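Local coordinates for protein tripeptidase (Staphylococcus aureus subsp. aureus, PDB 3RZA) that probably hydrolyses short peptides as a zinc-binding tripeptidase of the M20/M25/M40 metallopeptidase family, at residues Ala74-Ile85 / Ile149-Val160; Val90-His98 / Asp178-Asp186. One frame throughout, in Å; residues are numbered along the deposited sequence.

Interaction 1 of 2, residues Ala74-Ile85 / Ile149-Val160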
loop_
_atom_site.group_PDB
_atom_site.type_symbol
_atom_site.label_atom_id
_atom_site.label_comp_id
_atom_site.label_asym_id
_atom_site.label_seq_id
_atom_site.Cartn_x
_atom_site.Cartn_y
_atom_site.Cartn_z
ATOM N N ALA A 74 -26.516 -2.366 19.072
ATOM C CA ALA A 74 -27.570 -2.109 20.049
ATOM C C ALA A 74 -28.106 -0.691 19.915
ATOM O O ALA A 74 -27.495 0.167 19.264
ATOM C CB ALA A 74 -27.067 -2.376 21.509
ATOM N N ASN A 75 -29.269 -0.469 20.523
ATOM C CA ASN A 75 -29.891 0.855 20.579
ATOM C C ASN A 75 -29.190 1.713 21.604
ATOM O O ASN A 75 -28.663 1.199 22.596
ATOM C CB ASN A 75 -31.383 0.747 20.957
ATOM C CG ASN A 75 -32.167 -0.125 20.006
ATOM O OD1 ASN A 75 -31.994 -0.044 18.793
ATOM N ND2 ASN A 75 -33.054 -0.956 20.554
ATOM N N ASN A 76 -29.251 3.029 21.409
ATOM C CA ASN A 76 -28.869 3.980 22.463
ATOM C C ASN A 76 -29.907 3.907 23.582
ATOM O O ASN A 76 -31.039 3.528 23.330
ATOM C CB ASN A 76 -28.811 5.421 21.955
ATOM C CG ASN A 76 -27.906 5.599 20.753
ATOM O OD1 ASN A 76 -26.707 5.362 20.822
ATOM N ND2 ASN A 76 -28.477 6.067 19.654
ATOM N N LEU A 77 -29.500 4.254 24.805
ATOM C CA LEU A 77 -30.402 4.323 25.975
ATOM C C LEU A 77 -30.518 5.785 26.396
ATOM O O LEU A 77 -29.502 6.465 26.489
ATOM C CB LEU A 77 -29.829 3.517 27.132
ATOM C CG LEU A 77 -29.568 2.033 26.905
ATOM C CD1 LEU A 77 -28.775 1.418 28.045
ATOM C CD2 LEU A 77 -30.891 1.298 26.709
ATOM N N VAL A 78 -31.745 6.270 26.582
ATOM C CA VAL A 78 -32.018 7.578 27.180
ATOM C C VAL A 78 -32.786 7.319 28.495
ATOM O O VAL A 78 -33.918 6.853 28.461
ATOM C CB VAL A 78 -32.846 8.477 26.219
ATOM C CG1 VAL A 78 -33.155 9.846 26.868
ATOM C CG2 VAL A 78 -32.105 8.663 24.875
ATOM N N CYS A 79 -32.132 7.592 29.627
ATOM C CA CYS A 79 -32.642 7.243 30.968
ATOM C C CYS A 79 -32.935 8.520 31.718
ATOM O O CYS A 79 -32.035 9.321 31.919
ATOM C CB CYS A 79 -31.629 6.399 31.741
ATOM S SG CYS A 79 -30.748 5.205 30.735
ATOM N N THR A 80 -34.189 8.704 32.124
ATOM C CA THR A 80 -34.657 9.971 32.667
ATOM C C THR A 80 -35.006 9.809 34.142
ATOM O O THR A 80 -35.671 8.830 34.545
ATOM C CB THR A 80 -35.883 10.499 31.898
ATOM O OG1 THR A 80 -35.525 10.708 30.521
ATOM C CG2 THR A 80 -36.386 11.816 32.499
HETATM N N MSE A 81 -34.567 10.796 34.921
HETATM C CA MSE A 81 -34.767 10.869 36.343
HETATM C C MSE A 81 -35.600 12.119 36.544
HETATM O O MSE A 81 -35.125 13.188 36.221
HETATM C CB MSE A 81 -33.384 10.998 37.014
HETATM C CG MSE A 81 -33.400 11.541 38.373
HETATM SE SE MSE A 81 -31.739 11.254 39.330
HETATM C CE MSE A 81 -32.402 9.781 40.435
ATOM N N ASN A 82 -36.835 11.993 37.048
ATOM C CA ASN A 82 -37.707 13.171 37.254
ATOM C C ASN A 82 -37.188 14.117 38.330
ATOM O O ASN A 82 -36.505 13.692 39.243
ATOM C CB ASN A 82 -39.147 12.754 37.617
ATOM C CG ASN A 82 -39.919 12.151 36.427
ATOM O OD1 ASN A 82 -39.501 12.245 35.271
ATOM N ND2 ASN A 82 -41.070 11.554 36.723
ATOM N N SER A 83 -37.522 15.399 38.192
ATOM C CA SER A 83 -37.254 16.406 39.227
ATOM C C SER A 83 -37.907 16.033 40.557
ATOM O O SER A 83 -39.069 15.635 40.577
ATOM C CB SER A 83 -37.786 17.786 38.785
ATOM O OG SER A 83 -37.499 18.781 39.750
ATOM N N THR A 84 -37.121 16.093 41.638
ATOM C CA THR A 84 -37.652 16.122 43.006
ATOM C C THR A 84 -37.669 17.553 43.622
ATOM O O THR A 84 -37.891 17.694 44.824
ATOM C CB THR A 84 -36.883 15.143 43.910
ATOM O OG1 THR A 84 -35.522 15.558 44.025
ATOM C CG2 THR A 84 -36.944 13.725 43.337
ATOM N N ILE A 85 -37.459 18.591 42.795
ATOM C CA ILE A 85 -37.789 19.982 43.141
ATOM C C ILE A 85 -39.140 20.290 42.511
ATOM O O ILE A 85 -40.020 20.824 43.161
ATOM C CB ILE A 85 -36.737 21.002 42.601
ATOM C CG1 ILE A 85 -35.312 20.649 43.081
ATOM C CG2 ILE A 85 -37.109 22.444 43.036
ATOM C CD1 ILE A 85 -34.244 21.107 42.140
ATOM N N ILE A 149 -30.814 13.147 47.902
ATOM C CA ILE A 149 -30.300 14.479 47.556
ATOM C C ILE A 149 -31.303 15.077 46.565
ATOM O O ILE A 149 -31.614 14.423 45.578
ATOM C CB ILE A 149 -28.909 14.399 46.902
ATOM C CG1 ILE A 149 -27.884 13.875 47.904
ATOM C CG2 ILE A 149 -28.450 15.772 46.404
ATOM C CD1 ILE A 149 -26.607 13.493 47.266
ATOM N N PRO A 150 -31.849 16.283 46.842
ATOM C CA PRO A 150 -32.782 16.851 45.839
ATOM C C PRO A 150 -32.084 17.218 44.514
ATOM O O PRO A 150 -30.925 17.571 44.511
ATOM C CB PRO A 150 -33.331 18.112 46.534
ATOM C CG PRO A 150 -32.979 17.952 47.986
ATOM C CD PRO A 150 -31.702 17.180 48.003
ATOM N N HIS A 151 -32.796 17.091 43.408
ATOM C CA HIS A 151 -32.243 17.393 42.090
ATOM C C HIS A 151 -33.361 17.781 41.129
ATOM O O HIS A 151 -34.525 17.417 41.332
ATOM C CB HIS A 151 -31.496 16.174 41.546
ATOM C CG HIS A 151 -32.314 14.923 41.579
ATOM N ND1 HIS A 151 -33.266 14.622 40.625
ATOM C CD2 HIS A 151 -32.378 13.934 42.495
ATOM C CE1 HIS A 151 -33.860 13.490 40.949
ATOM N NE2 HIS A 151 -33.323 13.040 42.064
ATOM N N GLY A 152 -32.990 18.485 40.063
ATOM C CA GLY A 152 -33.857 18.662 38.905
ATOM C C GLY A 152 -33.914 17.412 38.039
ATOM O O GLY A 152 -33.451 16.324 38.435
ATOM N N GLN A 153 -34.520 17.564 36.865
ATOM C CA GLN A 153 -34.579 16.498 35.889
ATOM C C GLN A 153 -33.180 16.290 35.375
ATOM O O GLN A 153 -32.487 17.265 35.115
ATOM C CB GLN A 153 -35.501 16.857 34.725
ATOM C CG GLN A 153 -35.783 15.723 33.763
ATOM C CD GLN A 153 -36.825 16.110 32.738
ATOM O OE1 GLN A 153 -37.996 16.221 33.068
ATOM N NE2 GLN A 153 -36.394 16.364 31.498
ATOM N N ILE A 154 -32.781 15.018 35.249
ATOM C CA ILE A 154 -31.484 14.627 34.700
ATOM C C ILE A 154 -31.727 13.483 33.718
ATOM O O ILE A 154 -32.401 12.501 34.071
ATOM C CB ILE A 154 -30.494 14.124 35.795
ATOM C CG1 ILE A 154 -30.532 15.007 37.044
ATOM C CG2 ILE A 154 -29.093 14.092 35.240
ATOM C CD1 ILE A 154 -29.686 14.482 38.183
ATOM N N GLN A 155 -31.208 13.615 32.499
ATOM C CA GLN A 155 -31.179 12.502 31.531
ATOM C C GLN A 155 -29.767 11.924 31.396
ATOM O O GLN A 155 -28.788 12.676 31.382
ATOM C CB GLN A 155 -31.723 12.934 30.175
ATOM C CG GLN A 155 -33.202 13.192 30.216
ATOM C CD GLN A 155 -33.817 13.403 28.855
ATOM O OE1 GLN A 155 -33.301 14.165 28.052
ATOM N NE2 GLN A 155 -34.951 12.768 28.609
ATOM N N PHE A 156 -29.681 10.590 31.347
ATOM C CA PHE A 156 -28.435 9.870 31.158
ATOM C C PHE A 156 -28.525 9.212 29.798
ATOM O O PHE A 156 -29.376 8.333 29.590
ATOM C CB PHE A 156 -28.250 8.838 32.257
ATOM C CG PHE A 156 -28.044 9.452 33.608
ATOM C CD1 PHE A 156 -29.121 9.915 34.344
ATOM C CD2 PHE A 156 -26.763 9.589 34.141
ATOM C CE1 PHE A 156 -28.929 10.511 35.582
ATOM C CE2 PHE A 156 -26.564 10.165 35.397
ATOM C CZ PHE A 156 -27.636 10.629 36.113
ATOM N N VAL A 157 -27.701 9.694 28.866
ATOM C CA VAL A 157 -27.755 9.301 27.460
ATOM C C VAL A 157 -26.559 8.388 27.186
ATOM O O VAL A 157 -25.411 8.843 27.207
ATOM C CB VAL A 157 -27.724 10.550 26.516
ATOM C CG1 VAL A 157 -27.762 10.131 25.076
ATOM C CG2 VAL A 157 -28.895 11.483 26.826
ATOM N N ILE A 158 -26.825 7.099 26.948
ATOM C CA ILE A 158 -25.758 6.095 26.784
ATOM C C ILE A 158 -25.729 5.673 25.318
ATOM O O ILE A 158 -26.686 5.047 24.821
ATOM C CB ILE A 158 -25.944 4.848 27.698
ATOM C CG1 ILE A 158 -26.487 5.221 29.088
ATOM C CG2 ILE A 158 -24.639 4.086 27.817
ATOM C CD1 ILE A 158 -25.707 6.285 29.827
ATOM N N THR A 159 -24.652 6.045 24.617
ATOM C CA THR A 159 -24.575 5.849 23.181
ATOM C C THR A 159 -23.784 4.616 22.811
ATOM O O THR A 159 -22.965 4.114 23.592
ATOM C CB THR A 159 -23.917 7.031 22.462
ATOM O OG1 THR A 159 -22.567 7.142 22.900
ATOM C CG2 THR A 159 -24.640 8.272 22.756
ATOM N N VAL A 160 -24.004 4.198 21.585
ATOM C CA VAL A 160 -23.301 3.073 20.955
ATOM C C VAL A 160 -22.495 3.671 19.813
ATOM O O VAL A 160 -22.715 4.832 19.429
ATOM C CB VAL A 160 -24.264 2.032 20.430
ATOM C CG1 VAL A 160 -24.867 1.209 21.609
ATOM C CG2 VAL A 160 -25.370 2.685 19.573
#
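Ala74 and Asn76 meet Val160 where residues 74-85 begin to run against 149-160. The CG2 of Val160 packs on Ala74 O, and the backbone N of Val160 donates to Asn76 OD1 at 3.0 Å. Asn76 ND2 turns to Asp64 OD2, just after strand 60-63, and to Gly168 O in helix 167-171, which ties down the start of the strand. From Leu77 to Met81 the strand pairs antiparallel with 154-159, the axes 4.6 Å apart at 164°. Leu77, Cys79 and Met81 form hydrogen-bonded pairs with Ile158, Phe156 and Ile154, and their side chains share one face; Cys79 O also lies at the edge of the Phe156 ring. On the other face Thr80 lies alongside Gln155, whose NE2 reaches Thr80 OG1 at 2.9 Å, close to the amide plane; the same amide also binds Asp178 N and Leu176 O. Met81, a selenomethionine bent at chi3 (-103°), lays SE over one face of the His151 ring, 3.8 Å from its centroid, while Thr84 OG1 covers the opposite face. His151 ND1 donates to Gly152 O at 2.8 Å, in the plane of the ring, which fixes its rotation between the two groups. Past the strand, Thr84 N donates to His151 O at 2.9 Å and Thr84 OG1 accepts from His151 N at 3.2 Å, a reciprocal pair that continues the pairing into the loops. Strand 60-63 flanks 77-81 and strand 93-98 flanks 154-159; Phe54 of helix 46-56 and Leu134 and Leu141 of helix 128-147 pack on the face carrying Cys79, Met81, Phe156 and Ile158.

Interaction 2 of 2, residues Val90-His98 / Asp178-Asp186. With ZN (zinc ion), chain C.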
loop_
_atom_site.group_PDB
_atom_site.type_symbol
_atom_site.label_atom_id
_atom_site.label_comp_id
_atom_site.label_asym_id
_atom_site.label_seq_id
_atom_site.Cartn_x
_atom_site.Cartn_y
_atom_site.Cartn_z
ATOM N N VAL A 90 -35.982 24.217 38.216
ATOM C CA VAL A 90 -34.546 24.384 37.939
ATOM C C VAL A 90 -34.215 23.818 36.542
ATOM O O VAL A 90 -35.025 23.065 35.983
ATOM C CB VAL A 90 -33.668 23.674 39.008
ATOM C CG1 VAL A 90 -34.138 24.020 40.423
ATOM C CG2 VAL A 90 -33.653 22.157 38.788
ATOM N N PRO A 91 -33.027 24.169 35.980
ATOM C CA PRO A 91 -32.683 23.697 34.657
ATOM C C PRO A 91 -32.651 22.170 34.504
ATOM O O PRO A 91 -32.388 21.435 35.483
ATOM C CB PRO A 91 -31.275 24.265 34.448
ATOM C CG PRO A 91 -31.263 25.479 35.218
ATOM C CD PRO A 91 -32.032 25.157 36.446
ATOM N N LYS A 92 -32.946 21.722 33.286
ATOM C CA LYS A 92 -32.990 20.305 32.959
ATOM C C LYS A 92 -31.647 19.959 32.360
ATOM O O LYS A 92 -31.212 20.608 31.402
ATOM C CB LYS A 92 -34.105 20.017 31.964
ATOM C CG LYS A 92 -35.527 20.361 32.479
ATOM C CD LYS A 92 -36.531 20.189 31.361
ATOM C CE LYS A 92 -37.962 20.242 31.852
ATOM N NZ LYS A 92 -38.914 20.042 30.718
ATOM N N LEU A 93 -31.006 18.939 32.930
ATOM C CA LEU A 93 -29.635 18.546 32.621
ATOM C C LEU A 93 -29.644 17.259 31.858
ATOM O O LEU A 93 -30.544 16.426 32.056
ATOM C CB LEU A 93 -28.870 18.320 33.933
ATOM C CG LEU A 93 -27.394 17.929 33.871
ATOM C CD1 LEU A 93 -26.573 18.943 33.052
ATOM C CD2 LEU A 93 -26.889 17.828 35.281
ATOM N N TYR A 94 -28.644 17.063 30.998
ATOM C CA TYR A 94 -28.315 15.732 30.509
ATOM C C TYR A 94 -26.840 15.442 30.697
ATOM O O TYR A 94 -26.031 16.349 30.761
ATOM C CB TYR A 94 -28.753 15.502 29.038
ATOM C CG TYR A 94 -27.687 15.814 28.018
ATOM C CD1 TYR A 94 -27.463 17.125 27.614
ATOM C CD2 TYR A 94 -26.878 14.803 27.474
ATOM C CE1 TYR A 94 -26.469 17.438 26.717
ATOM C CE2 TYR A 94 -25.870 15.113 26.574
ATOM C CZ TYR A 94 -25.674 16.442 26.190
ATOM O OH TYR A 94 -24.682 16.753 25.278
ATOM N N LEU A 95 -26.522 14.153 30.804
ATOM C CA LEU A 95 -25.153 13.663 30.877
ATOM C C LEU A 95 -25.055 12.532 29.877
ATOM O O LEU A 95 -26.003 11.761 29.761
ATOM C CB LEU A 95 -24.857 13.147 32.277
ATOM C CG LEU A 95 -24.996 14.135 33.433
ATOM C CD1 LEU A 95 -24.991 13.361 34.766
ATOM C CD2 LEU A 95 -23.872 15.184 33.377
ATOM N N THR A 96 -23.928 12.425 29.170
ATOM C CA THR A 96 -23.714 11.355 28.186
ATOM C C THR A 96 -22.334 10.704 28.280
ATOM O O THR A 96 -21.340 11.378 28.532
ATOM C CB THR A 96 -23.992 11.811 26.714
ATOM O OG1 THR A 96 -23.925 10.682 25.838
ATOM C CG2 THR A 96 -23.004 12.839 26.241
ATOM N N SER A 97 -22.332 9.370 28.202
ATOM C CA SER A 97 -21.145 8.579 27.976
ATOM C C SER A 97 -21.469 7.546 26.927
ATOM O O SER A 97 -22.620 7.376 26.583
ATOM C CB SER A 97 -20.695 7.913 29.279
ATOM O OG SER A 97 -19.862 8.798 30.015
ATOM N N HIS A 98 -20.445 6.922 26.369
ATOM C CA HIS A 98 -20.630 5.873 25.354
ATOM C C HIS A 98 -20.223 4.498 25.908
ATOM O O HIS A 98 -19.241 4.387 26.650
ATOM C CB HIS A 98 -19.892 6.202 24.049
ATOM C CG HIS A 98 -18.409 6.260 24.162
ATOM N ND1 HIS A 98 -17.599 5.178 23.896
ATOM C CD2 HIS A 98 -17.581 7.310 24.364
ATOM C CE1 HIS A 98 -16.334 5.548 23.993
ATOM N NE2 HIS A 98 -16.297 6.840 24.264
ATOM N N ASP A 178 -34.653 15.916 26.446
ATOM C CA ASP A 178 -35.357 17.021 27.098
ATOM C C ASP A 178 -34.390 17.598 28.130
ATOM O O ASP A 178 -34.358 17.145 29.298
ATOM C CB ASP A 178 -36.669 16.529 27.744
ATOM C CG ASP A 178 -37.457 17.638 28.408
ATOM O OD1 ASP A 178 -37.357 18.795 27.976
ATOM O OD2 ASP A 178 -38.214 17.347 29.355
ATOM N N ALA A 179 -33.553 18.536 27.672
ATOM C CA ALA A 179 -32.534 19.175 28.512
ATOM C C ALA A 179 -32.268 20.591 28.024
ATOM O O ALA A 179 -32.337 20.850 26.828
ATOM C CB ALA A 179 -31.243 18.360 28.482
ATOM N N ASP A 180 -31.971 21.488 28.962
ATOM C CA ASP A 180 -31.501 22.859 28.666
ATOM C C ASP A 180 -30.006 22.913 28.305
ATOM O O ASP A 180 -29.591 23.765 27.537
ATOM C CB ASP A 180 -31.750 23.770 29.865
ATOM C CG ASP A 180 -33.242 23.940 30.176
ATOM O OD1 ASP A 180 -33.988 24.383 29.280
ATOM O OD2 ASP A 180 -33.663 23.621 31.306
ATOM N N PHE A 181 -29.204 22.044 28.916
ATOM C CA PHE A 181 -27.770 21.920 28.603
ATOM C C PHE A 181 -27.227 20.626 29.185
ATOM O O PHE A 181 -27.929 19.922 29.934
ATOM C CB PHE A 181 -26.968 23.131 29.141
ATOM C CG PHE A 181 -27.221 23.445 30.606
ATOM C CD1 PHE A 181 -26.560 22.729 31.629
ATOM C CD2 PHE A 181 -28.100 24.464 30.970
ATOM C CE1 PHE A 181 -26.796 23.017 32.976
ATOM C CE2 PHE A 181 -28.325 24.767 32.320
ATOM C CZ PHE A 181 -27.684 24.026 33.324
ATOM N N GLY A 182 -25.984 20.296 28.850
ATOM C CA GLY A 182 -25.352 19.156 29.467
ATOM C C GLY A 182 -23.929 18.860 29.139
ATOM O O GLY A 182 -23.209 19.711 28.658
ATOM N N TYR A 183 -23.510 17.651 29.508
ATOM C CA TYR A 183 -22.110 17.308 29.619
ATOM C C TYR A 183 -21.837 15.948 29.036
ATOM O O TYR A 183 -22.469 14.970 29.448
ATOM C CB TYR A 183 -21.690 17.314 31.079
ATOM C CG TYR A 183 -21.911 18.655 31.709
ATOM C CD1 TYR A 183 -21.016 19.705 31.480
ATOM C CD2 TYR A 183 -23.078 18.916 32.454
ATOM C CE1 TYR A 183 -21.239 20.969 32.035
ATOM C CE2 TYR A 183 -23.312 20.174 33.002
ATOM C CZ TYR A 183 -22.388 21.197 32.797
ATOM O OH TYR A 183 -22.640 22.460 33.322
ATOM N N ALA A 184 -20.901 15.878 28.089
ATOM C CA ALA A 184 -20.315 14.599 27.666
ATOM C C ALA A 184 -19.144 14.281 28.588
ATOM O O ALA A 184 -18.202 15.050 28.660
ATOM C CB ALA A 184 -19.886 14.670 26.224
ATOM N N ILE A 185 -19.229 13.162 29.314
ATOM C CA ILE A 185 -18.212 12.766 30.285
ATOM C C ILE A 185 -17.185 11.925 29.523
ATOM O O ILE A 185 -17.134 10.693 29.664
ATOM C CB ILE A 185 -18.837 11.973 31.511
ATOM C CG1 ILE A 185 -20.052 12.734 32.120
ATOM C CG2 ILE A 185 -17.771 11.721 32.596
ATOM C CD1 ILE A 185 -20.838 11.914 33.148
ATOM N N ASP A 186 -16.389 12.587 28.678
ATOM C CA ASP A 186 -15.591 11.897 27.658
ATOM C C ASP A 186 -14.484 12.779 26.980
ATOM O O ASP A 186 -14.280 12.688 25.781
ATOM C CB ASP A 186 -16.554 11.324 26.569
ATOM C CG ASP A 186 -15.872 10.350 25.602
ATOM O OD1 ASP A 186 -14.973 9.604 26.032
ATOM O OD2 ASP A 186 -16.252 10.314 24.407
HETATM ZN ZN ZN C . -14.612 8.126 24.525
HETATM O O HOH W 1 -33.190 16.566 31.681
HETATM O O HOH W 2 -13.474 8.749 22.890
#
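Zinc joins the C-terminal ends of the two segments: His98 NE2 and Asp186 OD1 each bind it at 2.1 Å, with a water and Asp129 completing the site. The imidazole and carboxylate planes stand 68° apart, with the carboxylate at the ring edge. Asp186 OD1 also receives a hydrogen bond from Tyr362. Main-chain bonds run in parallel register between strands 93-98 and 181-184. Tyr94 N and Thr96 N donate to Phe181 O and Tyr183 O, and Tyr183 N and Ile185 N return bonds to Tyr94 O and Thr96 O; beyond Ala184 the chain makes an inverse gamma turn centred on Ile185, which brings Asp186 round to the metal. Both are inner strands of the mixed sheet, between 154-159 and 355-359, consistent with the catalytic domain of M20-type peptidases, whose metal ligands gather at strand ends. Apolar contacts lie on both faces. Leu93 CD1 lies at the Tyr183 ring edge, 3.5 Å from Tyr183 CE2. On the other face the Tyr94 ring, its chi1 an unusual 92°, lies against Gly182, with Tyr94 CE1 3.4 Å from Gly182 CA; Tyr183 N sits over one ring face. Polar contacts mark the far end: Lys92 N donates almost straight (175°) to Asp180 OD2 at 2.8 Å, and the extended Lys92 side chain carries NZ to the syn side of Asp178 OD2 at 3.1 Å, a salt bridge whose acceptor Gln153 also binds.

How the interactions relate
Both interactions belong to one sheet: strand 154-159 of interaction 1 lies beside strand 93-98 of interaction 2. The probable hydrogen bonds from Thr96 OG1 to Val157 O and from Asp178 N to Gln155 OE1 join them. Interaction 1 is an antiparallel pairing, only partly buried, whose Ser83-Ile85 end is exposed, next to the more sheltered packing of selenomethionine on histidine. Interaction 2 is parallel and buried, with aromatic and aliphatic packing around its main-chain bonds and its lone salt bridge at the more open end. Their metal-side ends converge, since Thr159 OG1, hydrogen-bonded to Asp344, packs on His98 CB, but of the two only interaction 2 supplies zinc ligands.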